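Local coordinates for fiber protein (PDB 3L88) that forms the trimeric receptor-binding knob domain of the adenovirus type 21 fiber, which binds CD46 and probably attaches the virion to host cells, at residues Thr69-Leu74 with Gln168-Leu173; Arg73-Ser78 with Asp85-Lys90; Ile150-Asn155 with Phe191-Ile196. One frame throughout, in Å; residues are numbered along the deposited sequence.

Contact 1: residues Thr69-Leu74 with Gln168-Leu173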
loop_
_atom_site.group_PDB
_atom_site.type_symbol
_atom_site.label_atom_id
_atom_site.label_comp_id
_atom_site.label_asym_id
_atom_site.label_seq_id
_atom_site.Cartn_x
_atom_site.Cartn_y
_atom_site.Cartn_z
ATOM N N THR C 69 -16.417 15.992 2.380
ATOM C CA THR C 69 -15.992 15.016 3.368
ATOM C C THR C 69 -17.011 13.894 3.497
ATOM O O THR C 69 -18.207 14.140 3.628
ATOM C CB THR C 69 -15.757 15.671 4.742
ATOM O OG1 THR C 69 -15.271 14.693 5.669
ATOM C CG2 THR C 69 -17.045 16.270 5.279
ATOM N N ILE C 70 -16.535 12.659 3.425
ATOM C CA ILE C 70 -17.405 11.505 3.568
ATOM C C ILE C 70 -16.896 10.628 4.691
ATOM O O ILE C 70 -15.719 10.274 4.718
ATOM C CB ILE C 70 -17.457 10.679 2.274
ATOM C CG1 ILE C 70 -18.187 11.459 1.175
ATOM C CG2 ILE C 70 -18.119 9.331 2.529
ATOM C CD1 ILE C 70 -17.970 10.901 -0.215
ATOM N N GLN C 71 -17.784 10.278 5.618
ATOM C CA GLN C 71 -17.395 9.515 6.798
ATOM C C GLN C 71 -18.306 8.314 6.998
ATOM O O GLN C 71 -19.520 8.464 7.125
ATOM C CB GLN C 71 -17.428 10.404 8.042
ATOM C CG GLN C 71 -16.616 9.870 9.214
ATOM C CD GLN C 71 -16.802 10.692 10.485
ATOM O OE1 GLN C 71 -17.834 10.599 11.153
ATOM N NE2 GLN C 71 -15.794 11.486 10.832
ATOM N N LEU C 72 -17.715 7.125 7.034
ATOM C CA LEU C 72 -18.455 5.912 7.359
ATOM C C LEU C 72 -17.915 5.290 8.643
ATOM O O LEU C 72 -16.747 4.909 8.711
ATOM C CB LEU C 72 -18.370 4.908 6.206
ATOM C CG LEU C 72 -18.807 5.407 4.826
ATOM C CD1 LEU C 72 -18.633 4.323 3.763
ATOM C CD2 LEU C 72 -20.245 5.899 4.869
ATOM N N ARG C 73 -18.763 5.212 9.665
ATOM C CA ARG C 73 -18.391 4.592 10.939
ATOM C C ARG C 73 -18.985 3.193 11.059
ATOM O O ARG C 73 -20.200 3.012 10.964
ATOM C CB ARG C 73 -18.869 5.447 12.114
ATOM C CG ARG C 73 -18.151 6.779 12.256
ATOM C CD ARG C 73 -18.739 7.601 13.386
ATOM N NE ARG C 73 -20.184 7.748 13.245
ATOM C CZ ARG C 73 -20.774 8.653 12.466
ATOM N NH1 ARG C 73 -20.037 9.503 11.759
ATOM N NH2 ARG C 73 -22.098 8.710 12.394
ATOM N N LEU C 74 -18.124 2.200 11.250
ATOM C CA LEU C 74 -18.587 0.842 11.478
ATOM C C LEU C 74 -18.336 0.451 12.928
ATOM O O LEU C 74 -17.234 0.621 13.441
ATOM C CB LEU C 74 -17.886 -0.146 10.543
ATOM C CG LEU C 74 -17.658 0.199 9.068
ATOM C CD1 LEU C 74 -17.604 -1.082 8.240
ATOM C CD2 LEU C 74 -18.717 1.135 8.520
ATOM N N GLN C 168 -13.451 3.333 11.296
ATOM C CA GLN C 168 -13.991 4.531 10.672
ATOM C C GLN C 168 -13.197 4.941 9.434
ATOM O O GLN C 168 -11.990 5.168 9.510
ATOM C CB GLN C 168 -14.030 5.682 11.673
ATOM C CG GLN C 168 -14.557 6.984 11.092
ATOM C CD GLN C 168 -14.409 8.146 12.048
ATOM O OE1 GLN C 168 -13.458 8.922 11.954
ATOM N NE2 GLN C 168 -15.340 8.262 12.989
ATOM N N PHE C 169 -13.886 5.034 8.300
ATOM C CA PHE C 169 -13.297 5.533 7.058
ATOM C C PHE C 169 -13.712 6.977 6.796
ATOM O O PHE C 169 -14.890 7.326 6.904
ATOM C CB PHE C 169 -13.740 4.671 5.875
ATOM C CG PHE C 169 -13.417 3.216 6.025
ATOM C CD1 PHE C 169 -12.163 2.735 5.700
ATOM C CD2 PHE C 169 -14.379 2.323 6.463
ATOM C CE1 PHE C 169 -11.865 1.389 5.829
ATOM C CE2 PHE C 169 -14.092 0.982 6.601
ATOM C CZ PHE C 169 -12.834 0.510 6.272
ATOM N N GLU C 170 -12.752 7.809 6.413
ATOM C CA GLU C 170 -13.053 9.187 6.066
ATOM C C GLU C 170 -12.286 9.628 4.829
ATOM O O GLU C 170 -11.058 9.597 4.816
ATOM C CB GLU C 170 -12.739 10.114 7.240
ATOM C CG GLU C 170 -13.101 11.574 6.991
ATOM C CD GLU C 170 -12.953 12.430 8.233
ATOM O OE1 GLU C 170 -13.450 12.027 9.308
ATOM O OE2 GLU C 170 -12.343 13.513 8.135
ATOM N N TRP C 171 -13.020 10.035 3.797
ATOM C CA TRP C 171 -12.431 10.619 2.598
ATOM C C TRP C 171 -12.595 12.136 2.617
ATOM O O TRP C 171 -13.679 12.653 2.900
ATOM C CB TRP C 171 -13.099 10.056 1.338
ATOM C CG TRP C 171 -12.828 8.607 1.084
ATOM C CD1 TRP C 171 -11.860 8.081 0.274
ATOM C CD2 TRP C 171 -13.559 7.489 1.611
ATOM N NE1 TRP C 171 -11.941 6.709 0.269
ATOM C CE2 TRP C 171 -12.975 6.321 1.082
ATOM C CE3 TRP C 171 -14.649 7.365 2.480
ATOM C CZ2 TRP C 171 -13.440 5.044 1.398
ATOM C CZ3 TRP C 171 -15.115 6.096 2.787
ATOM C CH2 TRP C 171 -14.513 4.953 2.246
ATOM N N ASN C 172 -11.526 12.850 2.284
ATOM C CA ASN C 172 -11.585 14.302 2.209
ATOM C C ASN C 172 -11.163 14.843 0.853
ATOM O O ASN C 172 -10.065 14.567 0.377
ATOM C CB ASN C 172 -10.732 14.935 3.306
ATOM C CG ASN C 172 -11.489 15.108 4.603
ATOM O OD1 ASN C 172 -12.343 15.990 4.725
ATOM N ND2 ASN C 172 -11.184 14.265 5.584
ATOM N N LEU C 173 -12.047 15.621 0.240
ATOM C CA LEU C 173 -11.698 16.404 -0.931
ATOM C C LEU C 173 -11.284 17.804 -0.512
ATOM O O LEU C 173 -12.020 18.497 0.192
ATOM C CB LEU C 173 -12.879 16.486 -1.901
ATOM C CG LEU C 173 -12.712 17.483 -3.050
ATOM C CD1 LEU C 173 -11.667 16.989 -4.041
ATOM C CD2 LEU C 173 -14.038 17.739 -3.745
#

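Contact 2: residues Arg73-Ser78 with Asp85-Lys90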
loop_
_atom_site.group_PDB
_atom_site.type_symbol
_atom_site.label_atom_id
_atom_site.label_comp_id
_atom_site.label_asym_id
_atom_site.label_seq_id
_atom_site.Cartn_x
_atom_site.Cartn_y
_atom_site.Cartn_z
ATOM N N ARG C 73 -18.763 5.212 9.665
ATOM C CA ARG C 73 -18.391 4.592 10.939
ATOM C C ARG C 73 -18.985 3.193 11.059
ATOM O O ARG C 73 -20.200 3.012 10.964
ATOM C CB ARG C 73 -18.869 5.447 12.114
ATOM C CG ARG C 73 -18.151 6.779 12.256
ATOM C CD ARG C 73 -18.739 7.601 13.386
ATOM N NE ARG C 73 -20.184 7.748 13.245
ATOM C CZ ARG C 73 -20.774 8.653 12.466
ATOM N NH1 ARG C 73 -20.037 9.503 11.759
ATOM N NH2 ARG C 73 -22.098 8.710 12.394
ATOM N N LEU C 74 -18.124 2.200 11.250
ATOM C CA LEU C 74 -18.587 0.842 11.478
ATOM C C LEU C 74 -18.336 0.451 12.928
ATOM O O LEU C 74 -17.234 0.621 13.441
ATOM C CB LEU C 74 -17.886 -0.146 10.543
ATOM C CG LEU C 74 -17.658 0.199 9.068
ATOM C CD1 LEU C 74 -17.604 -1.082 8.240
ATOM C CD2 LEU C 74 -18.717 1.135 8.520
ATOM N N TYR C 75 -19.369 -0.060 13.587
ATOM C CA TYR C 75 -19.248 -0.531 14.959
ATOM C C TYR C 75 -19.580 -2.014 15.033
ATOM O O TYR C 75 -20.514 -2.485 14.378
ATOM C CB TYR C 75 -20.178 0.263 15.883
ATOM C CG TYR C 75 -19.897 1.752 15.904
ATOM C CD1 TYR C 75 -18.788 2.259 16.577
ATOM C CD2 TYR C 75 -20.737 2.648 15.253
ATOM C CE1 TYR C 75 -18.528 3.612 16.603
ATOM C CE2 TYR C 75 -20.482 4.006 15.269
ATOM C CZ TYR C 75 -19.376 4.482 15.947
ATOM O OH TYR C 75 -19.117 5.832 15.978
ATOM N N PHE C 76 -18.813 -2.746 15.834
ATOM C CA PHE C 76 -19.001 -4.184 15.972
ATOM C C PHE C 76 -19.155 -4.575 17.432
ATOM O O PHE C 76 -18.497 -4.012 18.306
ATOM C CB PHE C 76 -17.817 -4.942 15.363
ATOM C CG PHE C 76 -17.517 -4.559 13.945
ATOM C CD1 PHE C 76 -18.008 -5.317 12.892
ATOM C CD2 PHE C 76 -16.740 -3.441 13.662
ATOM C CE1 PHE C 76 -17.723 -4.974 11.582
ATOM C CE2 PHE C 76 -16.461 -3.085 12.357
ATOM C CZ PHE C 76 -16.954 -3.853 11.313
ATOM N N ASP C 77 -20.001 -5.567 17.687
ATOM C CA ASP C 77 -20.141 -6.113 19.028
ATOM C C ASP C 77 -18.967 -7.021 19.357
ATOM O O ASP C 77 -18.011 -7.117 18.585
ATOM C CB ASP C 77 -21.467 -6.857 19.182
ATOM C CG ASP C 77 -21.571 -8.067 18.275
ATOM O OD1 ASP C 77 -20.518 -8.621 17.893
ATOM O OD2 ASP C 77 -22.709 -8.474 17.954
ATOM N N SER C 78 -19.050 -7.695 20.501
ATOM C CA SER C 78 -17.927 -8.464 21.024
ATOM C C SER C 78 -17.663 -9.731 20.218
ATOM O O SER C 78 -16.621 -10.363 20.372
ATOM C CB SER C 78 -18.147 -8.801 22.499
ATOM O OG SER C 78 -19.284 -9.622 22.667
ATOM N N ASP C 85 -27.674 -0.539 13.594
ATOM C CA ASP C 85 -28.362 0.694 13.973
ATOM C C ASP C 85 -27.393 1.860 14.151
ATOM O O ASP C 85 -27.691 2.991 13.769
ATOM C CB ASP C 85 -29.173 0.486 15.253
ATOM C CG ASP C 85 -30.413 -0.360 15.029
ATOM O OD1 ASP C 85 -30.711 -0.690 13.863
ATOM O OD2 ASP C 85 -31.093 -0.689 16.023
ATOM N N GLU C 86 -26.234 1.577 14.737
ATOM C CA GLU C 86 -25.269 2.620 15.071
ATOM C C GLU C 86 -24.358 2.975 13.896
ATOM O O GLU C 86 -23.771 4.055 13.862
ATOM C CB GLU C 86 -24.424 2.206 16.279
ATOM C CG GLU C 86 -25.190 2.106 17.585
ATOM C CD GLU C 86 -25.683 0.699 17.871
ATOM O OE1 GLU C 86 -26.130 0.015 16.925
ATOM O OE2 GLU C 86 -25.636 0.279 19.045
ATOM N N SER C 87 -24.253 2.071 12.930
ATOM C CA SER C 87 -23.259 2.206 11.871
ATOM C C SER C 87 -23.801 2.905 10.626
ATOM O O SER C 87 -25.010 2.960 10.408
ATOM C CB SER C 87 -22.690 0.837 11.498
ATOM O OG SER C 87 -22.099 0.211 12.622
ATOM N N ASN C 88 -22.891 3.438 9.815
ATOM C CA ASN C 88 -23.232 3.924 8.483
ATOM C C ASN C 88 -23.418 2.790 7.484
ATOM O O ASN C 88 -24.199 2.905 6.545
ATOM C CB ASN C 88 -22.165 4.890 7.975
ATOM C CG ASN C 88 -22.169 6.206 8.722
ATOM O OD1 ASN C 88 -21.366 6.422 9.627
ATOM N ND2 ASN C 88 -23.073 7.096 8.343
ATOM N N LEU C 89 -22.681 1.704 7.681
ATOM C CA LEU C 89 -22.907 0.475 6.927
ATOM C C LEU C 89 -24.145 -0.242 7.468
ATOM O O LEU C 89 -24.240 -0.507 8.663
ATOM C CB LEU C 89 -21.677 -0.433 7.009
ATOM C CG LEU C 89 -21.728 -1.767 6.260
ATOM C CD1 LEU C 89 -21.864 -1.554 4.753
ATOM C CD2 LEU C 89 -20.482 -2.586 6.578
ATOM N N LYS C 90 -25.099 -0.534 6.588
ATOM C CA LYS C 90 -26.411 -0.997 7.017
ATOM C C LYS C 90 -26.628 -2.471 6.713
ATOM O O LYS C 90 -27.653 -3.041 7.087
ATOM C CB LYS C 90 -27.519 -0.167 6.361
ATOM C CG LYS C 90 -27.565 1.275 6.826
ATOM C CD LYS C 90 -27.783 1.357 8.324
ATOM C CE LYS C 90 -27.730 2.792 8.815
ATOM N NZ LYS C 90 -27.783 2.847 10.303
#

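Contact 3: residues Ile150-Asn155 with Phe191-Ile196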
loop_
_atom_site.group_PDB
_atom_site.type_symbol
_atom_site.label_atom_id
_atom_site.label_comp_id
_atom_site.label_asym_id
_atom_site.label_seq_id
_atom_site.Cartn_x
_atom_site.Cartn_y
_atom_site.Cartn_z
ATOM N N ILE C 150 -7.440 9.926 2.536
ATOM C CA ILE C 150 -8.187 8.890 3.234
ATOM C C ILE C 150 -7.542 8.612 4.579
ATOM O O ILE C 150 -6.327 8.437 4.671
ATOM C CB ILE C 150 -8.257 7.580 2.419
ATOM C CG1 ILE C 150 -8.759 6.427 3.296
ATOM C CG2 ILE C 150 -6.889 7.234 1.857
ATOM C CD1 ILE C 150 -10.250 6.253 3.297
ATOM N N SER C 151 -8.357 8.603 5.628
ATOM C CA SER C 151 -7.881 8.223 6.947
ATOM C C SER C 151 -8.796 7.185 7.577
ATOM O O SER C 151 -10.018 7.281 7.503
ATOM C CB SER C 151 -7.745 9.445 7.853
ATOM O OG SER C 151 -9.011 9.886 8.290
ATOM N N ILE C 152 -8.185 6.160 8.149
ATOM C CA ILE C 152 -8.918 5.108 8.834
ATOM C C ILE C 152 -8.622 5.164 10.332
ATOM O O ILE C 152 -7.471 5.045 10.748
ATOM C CB ILE C 152 -8.508 3.734 8.295
ATOM C CG1 ILE C 152 -8.780 3.663 6.790
ATOM C CG2 ILE C 152 -9.226 2.630 9.052
ATOM C CD1 ILE C 152 -8.378 2.350 6.148
ATOM N N MET C 153 -9.654 5.387 11.136
ATOM C CA MET C 153 -9.491 5.359 12.588
ATOM C C MET C 153 -9.942 4.019 13.154
ATOM O O MET C 153 -11.066 3.579 12.910
ATOM C CB MET C 153 -10.258 6.500 13.257
ATOM C CG MET C 153 -9.754 6.832 14.657
ATOM S SD MET C 153 -11.009 7.560 15.730
ATOM C CE MET C 153 -11.626 8.885 14.690
ATOM N N LEU C 154 -9.052 3.367 13.894
ATOM C CA LEU C 154 -9.368 2.077 14.497
ATOM C C LEU C 154 -9.757 2.215 15.967
ATOM O O LEU C 154 -9.041 2.838 16.761
ATOM C CB LEU C 154 -8.196 1.106 14.338
ATOM C CG LEU C 154 -7.785 0.786 12.900
ATOM C CD1 LEU C 154 -6.522 -0.052 12.895
ATOM C CD2 LEU C 154 -8.907 0.086 12.149
ATOM N N ASN C 155 -10.905 1.641 16.314
ATOM C CA ASN C 155 -11.407 1.692 17.678
ATOM C C ASN C 155 -11.463 3.118 18.213
ATOM O O ASN C 155 -12.204 3.955 17.697
ATOM C CB ASN C 155 -10.566 0.794 18.583
ATOM C CG ASN C 155 -10.657 -0.674 18.188
ATOM O OD1 ASN C 155 -11.683 -1.131 17.677
ATOM N ND2 ASN C 155 -9.580 -1.417 18.411
ATOM N N PHE C 191 -8.327 1.673 -1.867
ATOM C CA PHE C 191 -7.241 1.969 -0.945
ATOM C C PHE C 191 -6.841 0.703 -0.199
ATOM O O PHE C 191 -7.699 -0.066 0.228
ATOM C CB PHE C 191 -7.656 3.065 0.036
ATOM C CG PHE C 191 -6.588 3.427 1.026
ATOM C CD1 PHE C 191 -5.387 3.983 0.602
ATOM C CD2 PHE C 191 -6.790 3.239 2.380
ATOM C CE1 PHE C 191 -4.396 4.333 1.515
ATOM C CE2 PHE C 191 -5.815 3.596 3.300
ATOM C CZ PHE C 191 -4.611 4.137 2.865
ATOM N N PHE C 192 -5.537 0.476 -0.080
ATOM C CA PHE C 192 -5.019 -0.729 0.559
ATOM C C PHE C 192 -4.432 -0.413 1.932
ATOM O O PHE C 192 -3.734 0.583 2.108
ATOM C CB PHE C 192 -3.953 -1.397 -0.316
ATOM C CG PHE C 192 -4.262 -1.365 -1.784
ATOM C CD1 PHE C 192 -3.408 -0.731 -2.666
ATOM C CD2 PHE C 192 -5.409 -1.969 -2.282
ATOM C CE1 PHE C 192 -3.680 -0.695 -4.022
ATOM C CE2 PHE C 192 -5.695 -1.937 -3.639
ATOM C CZ PHE C 192 -4.825 -1.303 -4.512
ATOM N N PHE C 193 -4.709 -1.276 2.900
ATOM C CA PHE C 193 -4.243 -1.051 4.258
ATOM C C PHE C 193 -4.078 -2.352 5.029
ATOM O O PHE C 193 -4.630 -3.393 4.657
ATOM C CB PHE C 193 -5.196 -0.115 5.000
ATOM C CG PHE C 193 -6.594 -0.645 5.110
ATOM C CD1 PHE C 193 -7.501 -0.465 4.074
ATOM C CD2 PHE C 193 -7.000 -1.330 6.245
ATOM C CE1 PHE C 193 -8.779 -0.961 4.165
ATOM C CE2 PHE C 193 -8.277 -1.828 6.344
ATOM C CZ PHE C 193 -9.171 -1.646 5.304
ATOM N N SER C 194 -3.283 -2.289 6.088
ATOM C CA SER C 194 -3.159 -3.392 7.030
ATOM C C SER C 194 -3.341 -2.842 8.433
ATOM O O SER C 194 -3.139 -1.650 8.670
ATOM C CB SER C 194 -1.782 -4.053 6.916
ATOM O OG SER C 194 -1.612 -4.685 5.661
ATOM N N TYR C 195 -3.739 -3.710 9.356
ATOM C CA TYR C 195 -3.673 -3.392 10.770
ATOM C C TYR C 195 -3.515 -4.651 11.594
ATOM O O TYR C 195 -3.788 -5.754 11.120
ATOM C CB TYR C 195 -4.903 -2.602 11.219
ATOM C CG TYR C 195 -6.231 -3.301 11.002
ATOM C CD1 TYR C 195 -6.595 -4.402 11.767
ATOM C CD2 TYR C 195 -7.153 -2.815 10.078
ATOM C CE1 TYR C 195 -7.814 -5.026 11.586
ATOM C CE2 TYR C 195 -8.378 -3.426 9.897
ATOM C CZ TYR C 195 -8.706 -4.524 10.658
ATOM O OH TYR C 195 -9.918 -5.133 10.475
ATOM N N ILE C 196 -3.036 -4.482 12.820
ATOM C CA ILE C 196 -2.836 -5.605 13.721
ATOM C C ILE C 196 -4.184 -6.102 14.226
ATOM O O ILE C 196 -4.976 -5.324 14.753
ATOM C CB ILE C 196 -1.944 -5.209 14.903
ATOM C CG1 ILE C 196 -0.578 -4.745 14.390
ATOM C CG2 ILE C 196 -1.800 -6.372 15.862
ATOM C CD1 ILE C 196 0.177 -3.846 15.346
#

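Contact 1: residues Thr69-Leu74 with Gln168-Leu173
Ile70, Leu72 and Trp171 meet on the core side of two antiparallel strands, 69-74 and 168-173, in one sheet of the knob's beta-sandwich. The segment axes come within 4.7 Å, and paired backbone bonds join Ile70 to Trp171 and Leu72 to Phe169. The chief bump is the six-membered rim of the Trp171 indole. The edge carrying CE3 and CZ3 faces the shallow notch between two branches of the opposite strand, with CE3 4.0 Å from Ile70 CG2 and CZ3 4.1 Å from Leu72 CD1; the Leu72 methyl meets the ring at its edge. One step along, Leu74 CD1 reaches the edge of the Phe169 ring. Leu35, Leu37, Val50 and Leu52 of the facing sheet close over this apolar surface.

The other face is polar. The Gln71 and Gln168 amides stack with their planes 13° apart, and Gln168 NE2 rests 3.3 Å from Arg73 CG in the hollow beside the arginine chain, whose NH2 makes a salt bridge to Glu26. With CG anti to the backbone N (chi1 -161°), the extended Gln71 chain reaches over the opposite strand between Gln168 and Glu170. Its NE2 donates to Glu170 OE1 at 2.8 Å, entering from the anti side but 30° out of the carboxylate plane. The second carboxylate oxygen is held too: Glu170 OE2 receives Asn172 ND2 at 2.9 Å through its anti lone pair.

Contact 2: residues Arg73-Ser78 with Asp85-Lys90
The loop following strand 67-76 doubles back along that strand's outer edge, where Ser87 and Asn88 satisfy backbone groups of Arg73 and Tyr75. The pairing is irregular, because two of its acceptors are side-chain oxygens standing in for peptide carbonyls. Arg73 N donates to Asn88 OD1 at 2.9 Å in a nearly straight bond (171°), while Asn88 N returns a bond of 3.0 Å to Arg73 O; CG of Asn88 lies beside its own backbone N (chi1 -70°), which brings both groups to Arg73 together. Two residues on, Tyr75 N donates to Ser87 OG at 2.9 Å, and that hydroxyl also bonds to Leu83 O.

Asn88 OD1 lies 3.6 Å above the plane of the Arg73 guanidinium, over its centre; the amide and guanidinium planes are 74° apart. Such an approach would be electrostatically favourable. Asn88 ND2 bonds to Gln23 O, which helps fix the amide's rotation. On the apolar side Leu74 CD1 touches Leu89 CD2 at 3.6 Å. Separately, Glu86 O meets the Tyr75 ring at its edge, 3.6 Å from CE2.

The loop thus flanks strand 67-76 on the edge facing away from strand 165-174, to which Leu74 and Phe76 bond.

Contact 3: residues Ile150-Asn155 with Phe191-Ile196
Ile150 and Ile152 each lay a methyl group over a phenylalanine ring, Phe191 and Phe193 respectively, across the core of the knob's beta-sandwich. The axes of segments 150-154 and 191-196 approach to 9.7 Å and cross at -31°, a spacing that belongs to facing sheets and not to neighbouring strands; accordingly, the joint is made by side chains.

Two CH-pi contacts come first. Ile150 CG2 stands 3.7 Å from the Phe191 ring centroid and only 6° off the ring normal. Ile150 holds CG1 anti to the backbone N (chi1 167°), which leaves CG2 between the backbone N and the carbonyl carbon, where it lies over the ring face. Ile152 CD1, at the tip of its longer branch, lies 3.6 Å from the Phe193 centroid, displaced toward the rim. The same methyl comes within 4.0 Å of Phe191 CE2, so it touches both rings, Phe193 over its face and Phe191 at its edge.

The remaining packing is leucine against tyrosine. Leu154 CD1 presses on the base of Tyr195, 3.5 Å from its CB, and Leu154 CD2 approaches Tyr195 CD2 at 4.0 Å. The hydroxyl end of Tyr195 lies past Leu154, its OH hydrogen-bonded to Phe111 O. Tyr195 CE2 lies at the edge of the Phe193 ring.

Strand 145-154 sits between strands 130-138 and 165-174 in its sheet, while strand 191-196 borders strand 45-54 in the other; its Phe192 and Ser194 pack on other subunits of the trimer.

From the N terminus, strand 67-76 opens both contact 1 and contact 2. Contact 2 closes first, over a short loop that turns back onto the strand it has just left, and it falls wholly within the much longer span that contact 1 closes when strand 165-174 pairs with the same strand; Arg73 and Leu74 serve both. Contact 3 starts before contact 1 has closed and ends after it, so the two cross. Contact 1 joins neighbours within one sheet, contact 2 borders that sheet, and contact 3 spans to the facing sheet. Phe169 and Trp171 touch Ile152 and Ile150, which joins the apolar side of contact 1 to contact 3 in the core.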